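Local atomic coordinates of SusD homolog (Bacteroides thetaiotaomicron VPI-5482, PDB entry 3IV0), a protein that is of unknown function but, as a SusD homolog, probably binds sugar at the outer membrane. Residues I128-S132 with D172-L176; A183-W188 with A200-I206; F136-R140 with H211-W215; F25-I29 with D101-L105; K196-S201 with S261-E267. All coordinates share one frame. Where two conformers were deposited one is given. Residues are numbered along the deposited sequence.

Contact 1 (I128-S132 with D172-L176); sequences IFMRS and DLQPL. With EDO (1,2-ethanediol), chain E.
Residues I128-S132 form one regular turn and a bit of the long helix 117-142, and D172-L176 run along its flank as the chain enters the short helix 174-178. The CA atoms of I128 and D172 lie 7.0 Å apart, those of F129 and L173 6.7 Å. I128 (chi1 m, chi2 t) points at the second segment: its CG2 sits 3.6 Å from D172 O and 4.0 Å from L176 CD1. F129 takes the t rotamer, so its ring runs past L173, with F129 CD1 4.3 Å from L173 CD2; the ring also meets F266 edge-to-face. M130, a selenomethionine, turns its back on this contact and packs on helix 19-39. R131, extended through chi1 and chi2 (t, t) and bent at chi3 (p), brings NH2 to 3.3 Å from D172 OD2, a salt bridge whose hydrogen bond is weak; its stronger partner is N103, which receives NH1. S132 (chi1 m) returns its hydroxyl to the helix, OG donating to I128 O at 2.9 Å. One water accepts from R131 NE (3.0 Å) and donates to S132 OG (2.8 Å) and D172 OD2 (2.9 Å). The turn leading into helix 174-178 thus packs on helix 117-142, inside the helical TPR-like part of the SusD fold. I128, F129, L173 and L176 form the apolar part, and beside it the weakly bonded R131-D172 ion pair is shared with a water.

Contact 2 (A183-W188 with A200-I206); sequences AEVLPW and ASRGSVI
R202 lies across the face of the W188 indole: its CD stands 3.5 Å from the centroid of the six-membered ring and only 9° off the ring normal, a CH-pi contact. The arginine side chain is extended (chi1 to chi3 all t), and A183 CB also touches R202 CD, at 3.9 Å. W188 (chi1 m, chi2 102°) starts away from the helix, but its ring swings back, so that W188 CZ3 reaches I206 CD1 at 3.8 Å. Residues A183-W188 have no regular secondary structure; their closest CA pairs are L186 with S201 at 5.1 Å and W188 with R202 at 5.0 Å. One direct backbone bond joins the segments, R202 N to P187 O, at 2.9 Å and nearly straight (173°). It falls at the start of helix 202-219, where S201 is the N-cap and forms a capping box with S204: S204 N donates to S201 OG at 3.2 Å, and S201 N to S204 OG at 2.9 Å. The loop thus meets the helix at its first turn. Farther in, L186 (m, t) points at the helix, placing CD1 3.7 Å from V205 CG2 and CD2 3.5 Å from A200 O. The arginine's charge is paired with E237 of helix 224-238 through NH2, while a water accepts from R202 NH1 at 2.8 Å and donates to L186 O at 2.7 Å.

Contact 3 (F136-R140 with H211-W215); sequences FFIVR and HINLW
Both segments are regular helix, F136-R140 from helix 117-142 and H211-W215 from helix 202-219, in the helical TPR-like part of the SusD fold. Their local axes run nearly the same way, at a signed crossing angle of 28°, and come no closer than 11.6 Å. That spacing is wide, and large side chains fill it. The nearest CA pairs are F136 with I212 at 7.1 Å and R140 with W215 at 8.3 Å. F136 (chi1 t, chi2 62°) reaches straight across: its CZ is 3.6 Å from H211 CB, its CD1 3.8 Å from I212 CG1 and its CE1 3.6 Å from W215 CD1. Its edge addresses the face of the W215 five-membered ring in a T-shaped pair, centroids 5.0 Å apart and planes at 90°. With H211 it meets rim to rim, centroids 6.0 Å apart and planes at 69°, so the three rings make an aromatic cluster. One helical turn on, R140 (chi1 m, chi2 t) lays its aliphatic part over the indole: R140 CG is 3.7 Å from the centroid of the W215 six-membered ring, 20° off the normal, a CH-pi contact. W215 takes chi1 near -85°, presenting one face to both F136 and R140. Further elements wrap round this buried joint: L166 of helix 162-167 touches F136 and I212, Y431 of helix 429-436 makes a cation-pi contact with R140 and packs on W215, and F365 of strand 362-366 meets the H211 ring.

Contact 4 (F25-I29 with D101-L105); sequences FLLSI and DANIL
F25 is the largest contributor to this antiparallel helix-helix packing, in which helix 19-39 meets helix 93-108 in the alpha-helical part of the SusD fold. The local axes approach to 9.6 Å and their directions differ by 155°; L26 faces L105 (CA to CA 7.3 Å) and I29 faces D101 (6.2 Å). F25, chi1 t, inserts its ring against the opposite helix: CE1 sits 3.3 Å from D101 O, which lies near the ring plane at its edge, and 4.1 Å from L105 CB, while CZ rests 3.8 Å from I104 CG2. W14 packs edge-to-face on the same ring. L105 (chi1 t, chi2 t) answers from the second helix, its CD1 3.8 Å from L26 CB and 4.5 Å from I29 CD1. I29 (m, t), one turn on from F25, puts CG1 3.7 Å from D101 CB and CD1 4.2 Å from A102 CB; behind it lies M130 of helix 117-142. The polar edge is bridged by solvent. S28 OG donates to F25 O at 2.6 Å, and two waters reach D101: one donates to S28 O (3.0 Å) and D101 OD2 (2.6 Å), the other to S28 OG (2.9 Å) and D101 OD2 (3.0 Å).

Contact 5 (K196-S201 with S261-E267); sequences KGIRAS and SDEGLFE
Here the loop K196-S201 docks on S261-E267, where a type I beta turn (S261 to G264) leads into strand 264-268. Closest CA pairs are G197 with F266 (5.3 Å) and I198 with E267 (5.0 Å). E267 N donates to G197 O at 2.8 Å, and I198 CA makes a CA-H...O contact with E267 O at 3.6 Å. The same E267 O receives a water at 2.8 Å that also donates to I198 O at 2.7 Å. A second water lies 2.8 Å from S201 OG and donates to L265 O at 3.1 Å. K196 NZ pairs with D262 OD1 at 3.1 Å, a salt bridge, while S261 OG accepts E263 N at 3.1 Å, an ST turn. The E267 carboxylate is held by G260 N and N361. G197 has phi 86°, and a CB there would clash with E267 OE1. L265 and F266 form a classic bulge opposite F365. Backbone polarity is thus met partly by direct bonds and partly by bridging waters, with one ion pair at the turn.

How the contacts relate
Contacts 1, 2 and 5 meet around F129: its CD2 lies 3.5 Å from A200 CB, a residue shared by contacts 2 and 5, and its CE1 3.3 Å from S204 O. Contacts 2 and 5 have centres about 9 Å apart and are joined by a probable hydrogen bond between S204 OG and L265 O, 2.7 Å. Helix 117-142 serves contacts 1 and 3, and helix 202-219 serves contacts 2 and 3; L173 CD1 of contact 1 touches I212 CD1 of contact 3 at 3.7 Å. Contact 4 reaches contact 1 through R131 NH1 and N103 OD1 (2.9 Å) and contact 5 through L26 CD2 and R199 NH2 (3.6 Å).

Contact 1 (I128-S132 with D172-L176)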
# COMPACT_ATOMS: atom_id res chain seq x y z
N ILE A 128 -7.17 16.44 3.13
CA ILE A 128 -7.16 15.73 4.41
C ILE A 128 -6.87 14.25 4.18
O ILE A 128 -6.07 13.65 4.93
CB ILE A 128 -8.49 15.89 5.11
CG1 ILE A 128 -8.63 17.33 5.59
CG2 ILE A 128 -8.60 14.92 6.33
CD1 ILE A 128 -10.08 17.76 5.86
N PHE A 129 -7.47 13.64 3.17
CA PHE A 129 -7.17 12.26 2.85
C PHE A 129 -5.69 12.06 2.55
O PHE A 129 -5.05 11.14 3.09
CB PHE A 129 -8.02 11.75 1.68
CG PHE A 129 -7.63 10.37 1.22
CD1 PHE A 129 -8.01 9.25 1.95
CD2 PHE A 129 -6.81 10.20 0.12
CE1 PHE A 129 -7.61 7.99 1.57
CE2 PHE A 129 -6.40 8.92 -0.26
CZ PHE A 129 -6.82 7.82 0.46
N MSE A 130 -5.11 12.89 1.71
CA MSE A 130 -3.76 12.71 1.30
C MSE A 130 -2.80 12.98 2.41
O MSE A 130 -1.75 12.31 2.49
CB MSE A 130 -3.45 13.57 0.06
CG MSE A 130 -4.16 13.02 -1.17
SE MSE A 130 -3.84 11.18 -1.64
CE MSE A 130 -2.03 11.32 -2.02
N ARG A 131 -3.11 13.92 3.27
CA ARG A 131 -2.28 14.14 4.45
C ARG A 131 -2.27 12.92 5.35
O ARG A 131 -1.21 12.50 5.82
CB ARG A 131 -2.74 15.38 5.22
CG ARG A 131 -1.87 15.69 6.43
CD ARG A 131 -2.26 17.00 7.10
NE ARG A 131 -3.56 16.84 7.72
CZ ARG A 131 -4.32 17.82 8.19
NH1 ARG A 131 -3.91 19.05 8.12
NH2 ARG A 131 -5.50 17.55 8.73
N SER A 132 -3.46 12.38 5.60
CA SER A 132 -3.61 11.17 6.40
C SER A 132 -2.92 9.98 5.78
O SER A 132 -2.27 9.19 6.50
CB SER A 132 -5.06 10.84 6.67
OG SER A 132 -5.70 11.95 7.30
N ASP A 172 -9.37 12.84 11.81
CA ASP A 172 -9.49 13.76 10.68
C ASP A 172 -10.34 13.16 9.56
O ASP A 172 -11.02 13.87 8.81
CB ASP A 172 -8.12 14.12 10.11
CG ASP A 172 -7.27 14.99 11.01
OD1 ASP A 172 -7.81 15.64 11.90
OD2 ASP A 172 -6.03 15.05 10.75
N LEU A 173 -10.24 11.85 9.38
CA LEU A 173 -10.94 11.15 8.31
C LEU A 173 -12.43 10.87 8.56
O LEU A 173 -13.25 10.95 7.66
CB LEU A 173 -10.24 9.84 7.97
CG LEU A 173 -8.82 9.97 7.44
CD1 LEU A 173 -8.00 8.63 7.55
CD2 LEU A 173 -8.87 10.44 6.02
N GLN A 174 -12.78 10.53 9.81
CA GLN A 174 -14.16 10.21 10.15
C GLN A 174 -15.20 11.23 9.64
O GLN A 174 -16.21 10.83 9.07
CB GLN A 174 -14.32 9.96 11.65
CG GLN A 174 -15.67 9.46 12.07
CD GLN A 174 -15.92 8.08 11.66
OE1 GLN A 174 -15.20 7.16 12.06
NE2 GLN A 174 -16.97 7.88 10.88
N PRO A 175 -14.97 12.54 9.85
CA PRO A 175 -15.94 13.53 9.36
C PRO A 175 -16.15 13.51 7.85
O PRO A 175 -17.21 13.87 7.38
CB PRO A 175 -15.32 14.85 9.78
CG PRO A 175 -14.47 14.53 10.93
CD PRO A 175 -13.89 13.19 10.60
N LEU A 176 -15.16 13.06 7.10
CA LEU A 176 -15.33 12.96 5.66
C LEU A 176 -16.44 11.99 5.30
O LEU A 176 -17.09 12.13 4.26
CB LEU A 176 -14.02 12.59 4.97
CG LEU A 176 -12.76 13.44 5.25
CD1 LEU A 176 -11.57 12.97 4.41
CD2 LEU A 176 -13.02 14.95 5.05
C1 EDO E . -17.28 3.95 11.04
O1 EDO E . -17.34 5.31 10.60
C2 EDO E . -16.14 3.79 12.05
O2 EDO E . -15.07 4.64 11.67
O HOH W 1 -4.40 14.10 8.52

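Contact 2 (A183-W188 with A200-I206)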
# COMPACT_ATOMS: atom_id res chain seq x y z
N ALA A 183 -22.56 11.11 -0.05
CA ALA A 183 -21.40 10.90 -0.92
C ALA A 183 -21.42 11.87 -2.08
O ALA A 183 -21.28 11.50 -3.24
CB ALA A 183 -21.31 9.41 -1.43
N GLU A 184 -21.60 13.13 -1.73
CA GLU A 184 -21.57 14.23 -2.70
C GLU A 184 -20.22 14.94 -2.78
O GLU A 184 -19.73 15.25 -3.85
CB GLU A 184 -22.66 15.25 -2.39
CG GLU A 184 -24.04 14.66 -2.53
CD GLU A 184 -25.15 15.68 -2.29
OE1 GLU A 184 -24.83 16.83 -1.94
OE2 GLU A 184 -26.33 15.30 -2.44
N VAL A 185 -19.67 15.24 -1.61
CA VAL A 185 -18.37 15.87 -1.54
C VAL A 185 -17.26 14.92 -2.01
O VAL A 185 -16.43 15.30 -2.84
CB VAL A 185 -18.10 16.40 -0.13
CG1 VAL A 185 -16.69 16.93 -0.02
CG2 VAL A 185 -19.11 17.51 0.22
N LEU A 186 -17.25 13.69 -1.50
CA LEU A 186 -16.44 12.60 -2.09
C LEU A 186 -17.39 11.53 -2.56
O LEU A 186 -18.01 10.86 -1.77
CB LEU A 186 -15.47 12.02 -1.05
CG LEU A 186 -14.37 12.97 -0.59
CD1 LEU A 186 -13.57 12.28 0.53
CD2 LEU A 186 -13.45 13.42 -1.72
N PRO A 187 -17.49 11.35 -3.87
CA PRO A 187 -18.44 10.35 -4.32
C PRO A 187 -17.88 8.96 -4.09
O PRO A 187 -16.68 8.82 -3.76
CB PRO A 187 -18.54 10.62 -5.81
CG PRO A 187 -17.16 11.10 -6.17
CD PRO A 187 -16.75 11.94 -5.00
N TRP A 188 -18.71 7.96 -4.28
CA TRP A 188 -18.22 6.58 -4.26
C TRP A 188 -17.23 6.34 -5.39
O TRP A 188 -16.26 5.63 -5.22
CB TRP A 188 -19.35 5.57 -4.36
CG TRP A 188 -20.27 5.53 -3.18
CD1 TRP A 188 -21.51 6.09 -3.10
CD2 TRP A 188 -20.02 4.93 -1.91
NE1 TRP A 188 -22.05 5.86 -1.86
CE2 TRP A 188 -21.16 5.14 -1.12
CE3 TRP A 188 -18.96 4.19 -1.38
CZ2 TRP A 188 -21.27 4.64 0.18
CZ3 TRP A 188 -19.08 3.70 -0.09
CH2 TRP A 188 -20.22 3.93 0.66
N ALA A 200 -9.08 10.78 -4.58
CA ALA A 200 -9.73 10.17 -3.44
C ALA A 200 -11.25 10.13 -3.57
O ALA A 200 -11.88 11.15 -3.88
CB ALA A 200 -9.35 10.93 -2.14
N SER A 201 -11.84 8.96 -3.29
CA SER A 201 -13.27 8.76 -3.23
C SER A 201 -13.65 8.37 -1.81
O SER A 201 -12.79 8.19 -0.93
CB SER A 201 -13.68 7.63 -4.16
OG SER A 201 -13.25 6.36 -3.64
N ARG A 202 -14.94 8.17 -1.58
CA ARG A 202 -15.41 7.68 -0.28
C ARG A 202 -14.75 6.34 0.04
O ARG A 202 -14.39 6.06 1.18
CB ARG A 202 -16.95 7.58 -0.28
CG ARG A 202 -17.57 7.31 1.10
CD ARG A 202 -19.11 7.30 1.00
NE ARG A 202 -19.79 7.15 2.30
CZ ARG A 202 -20.00 8.14 3.15
NH1 ARG A 202 -19.54 9.34 2.91
NH2 ARG A 202 -20.64 7.91 4.29
N GLY A 203 -14.65 5.48 -0.95
CA GLY A 203 -13.96 4.19 -0.79
C GLY A 203 -12.50 4.28 -0.43
O GLY A 203 -12.00 3.51 0.39
N SER A 204 -11.80 5.28 -0.95
CA SER A 204 -10.41 5.52 -0.58
C SER A 204 -10.32 5.78 0.95
O SER A 204 -9.45 5.23 1.66
CB SER A 204 -9.88 6.75 -1.29
OG SER A 204 -10.09 6.71 -2.69
N VAL A 205 -11.20 6.67 1.42
CA VAL A 205 -11.26 7.03 2.82
C VAL A 205 -11.55 5.82 3.69
O VAL A 205 -10.87 5.60 4.69
CB VAL A 205 -12.30 8.14 3.09
CG1 VAL A 205 -12.44 8.41 4.59
CG2 VAL A 205 -11.91 9.46 2.33
N ILE A 206 -12.54 5.01 3.30
CA ILE A 206 -12.88 3.84 4.09
C ILE A 206 -11.70 2.88 4.17
O ILE A 206 -11.38 2.39 5.27
CB ILE A 206 -14.13 3.14 3.50
CG1 ILE A 206 -15.38 4.02 3.69
CG2 ILE A 206 -14.34 1.77 4.17
CD1 ILE A 206 -16.55 3.60 2.81
O HOH W 2 -18.11 10.67 0.96

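Contact 3 (F136-R140 with H211-W215)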
# COMPACT_ATOMS: atom_id res chain seq x y z
N PHE A 136 0.12 8.00 7.45
CA PHE A 136 0.03 6.55 7.60
C PHE A 136 1.21 5.86 6.97
O PHE A 136 1.80 4.98 7.60
CB PHE A 136 -1.26 6.03 7.01
CG PHE A 136 -1.40 4.53 7.09
CD1 PHE A 136 -1.43 3.89 8.31
CD2 PHE A 136 -1.58 3.79 5.95
CE1 PHE A 136 -1.62 2.51 8.38
CE2 PHE A 136 -1.75 2.38 6.02
CZ PHE A 136 -1.77 1.77 7.26
N PHE A 137 1.58 6.24 5.75
CA PHE A 137 2.70 5.59 5.09
C PHE A 137 4.00 5.79 5.85
O PHE A 137 4.85 4.86 5.93
CB PHE A 137 2.84 6.12 3.65
CG PHE A 137 2.11 5.28 2.63
CD1 PHE A 137 0.81 4.88 2.82
CD2 PHE A 137 2.76 4.88 1.48
CE1 PHE A 137 0.18 4.10 1.88
CE2 PHE A 137 2.13 4.09 0.54
CZ PHE A 137 0.82 3.71 0.75
N ILE A 138 4.24 6.97 6.42
CA ILE A 138 5.48 7.16 7.14
C ILE A 138 5.47 6.52 8.54
O ILE A 138 6.51 6.11 9.03
CB ILE A 138 5.96 8.63 7.18
CG1 ILE A 138 4.98 9.60 7.83
CG2 ILE A 138 6.34 9.07 5.77
CD1 ILE A 138 5.54 11.03 8.04
N VAL A 139 4.31 6.42 9.17
CA VAL A 139 4.23 5.66 10.43
C VAL A 139 4.57 4.21 10.15
O VAL A 139 5.35 3.56 10.90
CB VAL A 139 2.85 5.78 11.08
CG1 VAL A 139 2.69 4.70 12.16
CG2 VAL A 139 2.69 7.19 11.69
N ARG A 140 3.99 3.62 9.11
CA ARG A 140 4.27 2.23 8.82
C ARG A 140 5.75 1.99 8.56
O ARG A 140 6.27 0.90 8.87
CB ARG A 140 3.50 1.72 7.60
CG ARG A 140 2.02 1.63 7.69
CD ARG A 140 1.47 0.77 6.58
NE ARG A 140 1.84 1.28 5.27
CZ ARG A 140 1.38 0.76 4.13
NH1 ARG A 140 0.43 -0.18 4.13
NH2 ARG A 140 1.81 1.22 2.98
N HIS A 211 -7.24 0.33 7.45
CA HIS A 211 -5.83 0.06 7.67
C HIS A 211 -5.32 0.72 8.94
O HIS A 211 -4.60 0.11 9.72
CB HIS A 211 -5.04 0.56 6.48
CG HIS A 211 -4.82 -0.46 5.45
ND1 HIS A 211 -5.74 -0.77 4.46
CD2 HIS A 211 -3.77 -1.28 5.28
CE1 HIS A 211 -5.23 -1.75 3.72
NE2 HIS A 211 -4.04 -2.07 4.20
N ILE A 212 -5.72 1.96 9.19
CA ILE A 212 -5.24 2.67 10.38
C ILE A 212 -5.74 1.97 11.64
O ILE A 212 -4.95 1.71 12.57
CB ILE A 212 -5.65 4.15 10.35
CG1 ILE A 212 -4.92 4.92 9.26
CG2 ILE A 212 -5.39 4.81 11.72
CD1 ILE A 212 -5.51 6.30 9.01
N ASN A 213 -7.01 1.61 11.68
CA ASN A 213 -7.54 0.85 12.81
C ASN A 213 -6.76 -0.44 13.04
O ASN A 213 -6.48 -0.81 14.17
CB ASN A 213 -9.00 0.53 12.59
CG ASN A 213 -9.92 1.64 13.07
OD1 ASN A 213 -10.05 1.88 14.28
ND2 ASN A 213 -10.54 2.34 12.13
N LEU A 214 -6.43 -1.16 11.98
CA LEU A 214 -5.75 -2.45 12.13
C LEU A 214 -4.30 -2.29 12.58
O LEU A 214 -3.76 -3.16 13.29
CB LEU A 214 -5.88 -3.28 10.85
CG LEU A 214 -7.33 -3.73 10.60
CD1 LEU A 214 -7.47 -4.25 9.18
CD2 LEU A 214 -7.73 -4.83 11.60
N TRP A 215 -3.67 -1.16 12.29
CA TRP A 215 -2.36 -0.85 12.84
C TRP A 215 -2.51 -0.52 14.32
O TRP A 215 -1.67 -0.91 15.14
CB TRP A 215 -1.62 0.27 12.04
CG TRP A 215 -0.90 -0.31 10.92
CD1 TRP A 215 -1.44 -0.82 9.78
CD2 TRP A 215 0.51 -0.50 10.81
NE1 TRP A 215 -0.46 -1.35 8.98
CE2 TRP A 215 0.76 -1.15 9.59
CE3 TRP A 215 1.59 -0.18 11.63
CZ2 TRP A 215 2.05 -1.51 9.19
CZ3 TRP A 215 2.87 -0.51 11.23
CH2 TRP A 215 3.09 -1.17 10.04

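Contact 4 (F25-I29 with D101-L105)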
# COMPACT_ATOMS: atom_id res chain seq x y z
N PHE A 25 -2.85 23.01 -7.39
CA PHE A 25 -2.14 22.89 -6.14
C PHE A 25 -2.46 21.54 -5.48
O PHE A 25 -1.56 20.85 -5.03
CB PHE A 25 -2.44 24.06 -5.22
CG PHE A 25 -1.53 24.15 -4.04
CD1 PHE A 25 -1.80 23.43 -2.91
CD2 PHE A 25 -0.37 24.90 -4.09
CE1 PHE A 25 -0.97 23.49 -1.84
CE2 PHE A 25 0.47 24.97 -2.99
CZ PHE A 25 0.17 24.23 -1.87
N LEU A 26 -3.74 21.18 -5.43
CA LEU A 26 -4.13 19.85 -4.92
C LEU A 26 -3.42 18.75 -5.69
O LEU A 26 -2.87 17.81 -5.09
CB LEU A 26 -5.63 19.72 -4.97
CG LEU A 26 -6.18 18.33 -4.62
CD1 LEU A 26 -5.82 17.99 -3.17
CD2 LEU A 26 -7.68 18.26 -4.87
N LEU A 27 -3.35 18.84 -7.00
CA LEU A 27 -2.72 17.80 -7.74
C LEU A 27 -1.22 17.70 -7.45
O LEU A 27 -0.66 16.63 -7.59
CB LEU A 27 -3.01 17.93 -9.24
CG LEU A 27 -4.42 17.52 -9.65
CD1 LEU A 27 -4.65 17.98 -11.09
CD2 LEU A 27 -4.61 16.02 -9.57
N SER A 28 -0.57 18.79 -7.03
CA SER A 28 0.83 18.74 -6.67
C SER A 28 1.02 17.92 -5.38
O SER A 28 2.10 17.41 -5.15
CB SER A 28 1.40 20.17 -6.50
OG SER A 28 1.05 20.76 -5.26
N ILE A 29 -0.03 17.81 -4.55
CA ILE A 29 0.03 16.97 -3.33
C ILE A 29 0.05 15.52 -3.78
O ILE A 29 0.91 14.75 -3.32
CB ILE A 29 -1.14 17.28 -2.38
CG1 ILE A 29 -1.09 18.74 -1.87
CG2 ILE A 29 -1.16 16.25 -1.21
CD1 ILE A 29 -2.39 19.22 -1.20
N ASP A 101 2.07 20.76 1.96
CA ASP A 101 1.19 21.33 0.96
C ASP A 101 -0.28 21.11 1.29
O ASP A 101 -1.13 22.00 1.08
CB ASP A 101 1.58 20.89 -0.44
CG ASP A 101 2.89 21.54 -0.89
OD1 ASP A 101 3.32 22.56 -0.27
OD2 ASP A 101 3.51 21.05 -1.84
N ALA A 102 -0.63 19.95 1.84
CA ALA A 102 -1.99 19.75 2.33
C ALA A 102 -2.32 20.77 3.40
O ALA A 102 -3.40 21.33 3.41
CB ALA A 102 -2.20 18.29 2.87
N ASN A 103 -1.40 20.95 4.34
CA ASN A 103 -1.61 21.94 5.40
C ASN A 103 -1.85 23.33 4.82
O ASN A 103 -2.74 24.07 5.28
CB ASN A 103 -0.43 21.95 6.37
CG ASN A 103 -0.31 20.67 7.20
OD1 ASN A 103 -1.27 19.92 7.35
ND2 ASN A 103 0.85 20.46 7.79
N ILE A 104 -1.07 23.70 3.81
CA ILE A 104 -1.23 24.98 3.14
C ILE A 104 -2.58 25.09 2.48
O ILE A 104 -3.29 26.07 2.66
CB ILE A 104 -0.09 25.24 2.15
CG1 ILE A 104 1.22 25.48 2.90
CG2 ILE A 104 -0.45 26.43 1.21
CD1 ILE A 104 2.45 25.36 2.08
N LEU A 105 -2.96 24.11 1.67
CA LEU A 105 -4.26 24.18 1.01
C LEU A 105 -5.36 24.35 2.05
O LEU A 105 -6.29 25.16 1.88
CB LEU A 105 -4.50 22.92 0.14
CG LEU A 105 -5.83 22.88 -0.62
CD1 LEU A 105 -5.75 22.05 -1.91
CD2 LEU A 105 -6.96 22.33 0.21
O HOH W 3 3.24 18.56 -2.67
O HOH W 4 3.26 22.43 -4.49

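Contact 5 (K196-S201 with S261-E267)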
# COMPACT_ATOMS: atom_id res chain seq x y z
N LYS A 196 -10.94 8.67 -11.98
CA LYS A 196 -11.36 7.39 -11.49
C LYS A 196 -10.16 6.60 -10.94
O LYS A 196 -9.23 6.28 -11.67
CB LYS A 196 -12.05 6.59 -12.58
CG LYS A 196 -12.79 5.37 -12.08
CD LYS A 196 -13.64 4.81 -13.25
CE LYS A 196 -14.72 3.96 -12.77
NZ LYS A 196 -14.13 2.88 -12.07
N GLY A 197 -10.25 6.28 -9.64
CA GLY A 197 -9.20 5.52 -8.93
C GLY A 197 -8.06 6.36 -8.37
O GLY A 197 -7.50 6.03 -7.33
N ILE A 198 -7.76 7.47 -9.02
CA ILE A 198 -6.60 8.28 -8.76
C ILE A 198 -6.87 9.60 -8.05
O ILE A 198 -5.92 10.31 -7.70
CB ILE A 198 -5.80 8.51 -10.06
CG1 ILE A 198 -6.62 9.25 -11.12
CG2 ILE A 198 -5.28 7.15 -10.62
CD1 ILE A 198 -5.74 9.65 -12.34
N ARG A 199 -8.14 9.92 -7.83
CA ARG A 199 -8.54 10.99 -6.93
C ARG A 199 -9.32 10.34 -5.80
O ARG A 199 -10.10 9.41 -6.03
CB ARG A 199 -9.42 12.00 -7.70
CG ARG A 199 -8.66 12.74 -8.81
CD ARG A 199 -7.71 13.82 -8.29
NE ARG A 199 -8.39 14.97 -7.71
CZ ARG A 199 -8.85 16.01 -8.41
NH1 ARG A 199 -8.67 16.11 -9.71
NH2 ARG A 199 -9.49 16.96 -7.74
N ALA A 200 -9.08 10.78 -4.58
CA ALA A 200 -9.73 10.17 -3.44
C ALA A 200 -11.25 10.13 -3.57
O ALA A 200 -11.88 11.15 -3.88
CB ALA A 200 -9.35 10.93 -2.14
N SER A 201 -11.84 8.96 -3.29
CA SER A 201 -13.27 8.76 -3.23
C SER A 201 -13.65 8.37 -1.81
O SER A 201 -12.79 8.19 -0.93
CB SER A 201 -13.68 7.63 -4.16
OG SER A 201 -13.25 6.36 -3.64
N SER A 261 -10.29 0.72 -12.72
CA SER A 261 -11.35 -0.27 -12.75
C SER A 261 -12.34 -0.08 -11.62
O SER A 261 -12.09 0.65 -10.65
CB SER A 261 -10.79 -1.71 -12.64
OG SER A 261 -10.53 -2.04 -11.27
N ASP A 262 -13.45 -0.81 -11.68
CA ASP A 262 -14.47 -0.73 -10.64
C ASP A 262 -14.05 -1.44 -9.34
O ASP A 262 -14.80 -1.44 -8.38
CB ASP A 262 -15.78 -1.37 -11.09
CG ASP A 262 -16.57 -0.50 -12.08
OD1 ASP A 262 -16.11 0.58 -12.46
OD2 ASP A 262 -17.69 -0.93 -12.43
N GLU A 263 -12.88 -2.07 -9.32
CA GLU A 263 -12.39 -2.73 -8.13
C GLU A 263 -11.43 -1.81 -7.36
O GLU A 263 -11.18 -2.03 -6.17
CB GLU A 263 -11.71 -4.05 -8.51
CG GLU A 263 -11.36 -4.88 -7.33
CD GLU A 263 -11.02 -6.31 -7.60
OE1 GLU A 263 -11.50 -6.88 -8.60
OE2 GLU A 263 -10.33 -6.90 -6.72
N GLY A 264 -10.90 -0.79 -8.01
CA GLY A 264 -9.92 0.05 -7.34
C GLY A 264 -10.56 0.88 -6.24
O GLY A 264 -11.68 1.38 -6.40
N LEU A 265 -9.88 1.05 -5.12
CA LEU A 265 -10.32 1.99 -4.09
C LEU A 265 -9.36 3.18 -4.03
O LEU A 265 -9.84 4.31 -3.84
CB LEU A 265 -10.48 1.32 -2.71
CG LEU A 265 -11.59 0.27 -2.64
CD1 LEU A 265 -11.59 -0.39 -1.27
CD2 LEU A 265 -12.94 0.82 -2.99
N PHE A 266 -8.05 3.00 -4.10
CA PHE A 266 -7.14 4.15 -4.24
C PHE A 266 -5.97 3.68 -5.04
O PHE A 266 -5.41 2.60 -4.77
CB PHE A 266 -6.71 4.80 -2.91
CG PHE A 266 -5.93 6.05 -3.13
CD1 PHE A 266 -6.57 7.14 -3.71
CD2 PHE A 266 -4.58 6.10 -2.93
CE1 PHE A 266 -5.85 8.27 -4.03
CE2 PHE A 266 -3.86 7.24 -3.26
CZ PHE A 266 -4.51 8.32 -3.82
N GLU A 267 -5.53 4.50 -5.98
CA GLU A 267 -4.45 4.19 -6.91
C GLU A 267 -3.56 5.40 -7.10
O GLU A 267 -4.04 6.53 -7.02
CB GLU A 267 -5.03 3.75 -8.27
CG GLU A 267 -6.13 2.73 -8.13
CD GLU A 267 -6.84 2.40 -9.44
OE1 GLU A 267 -6.49 2.97 -10.49
OE2 GLU A 267 -7.78 1.58 -9.36
O HOH W 5 -3.52 9.24 -6.94
O HOH W 6 -12.16 5.00 -5.80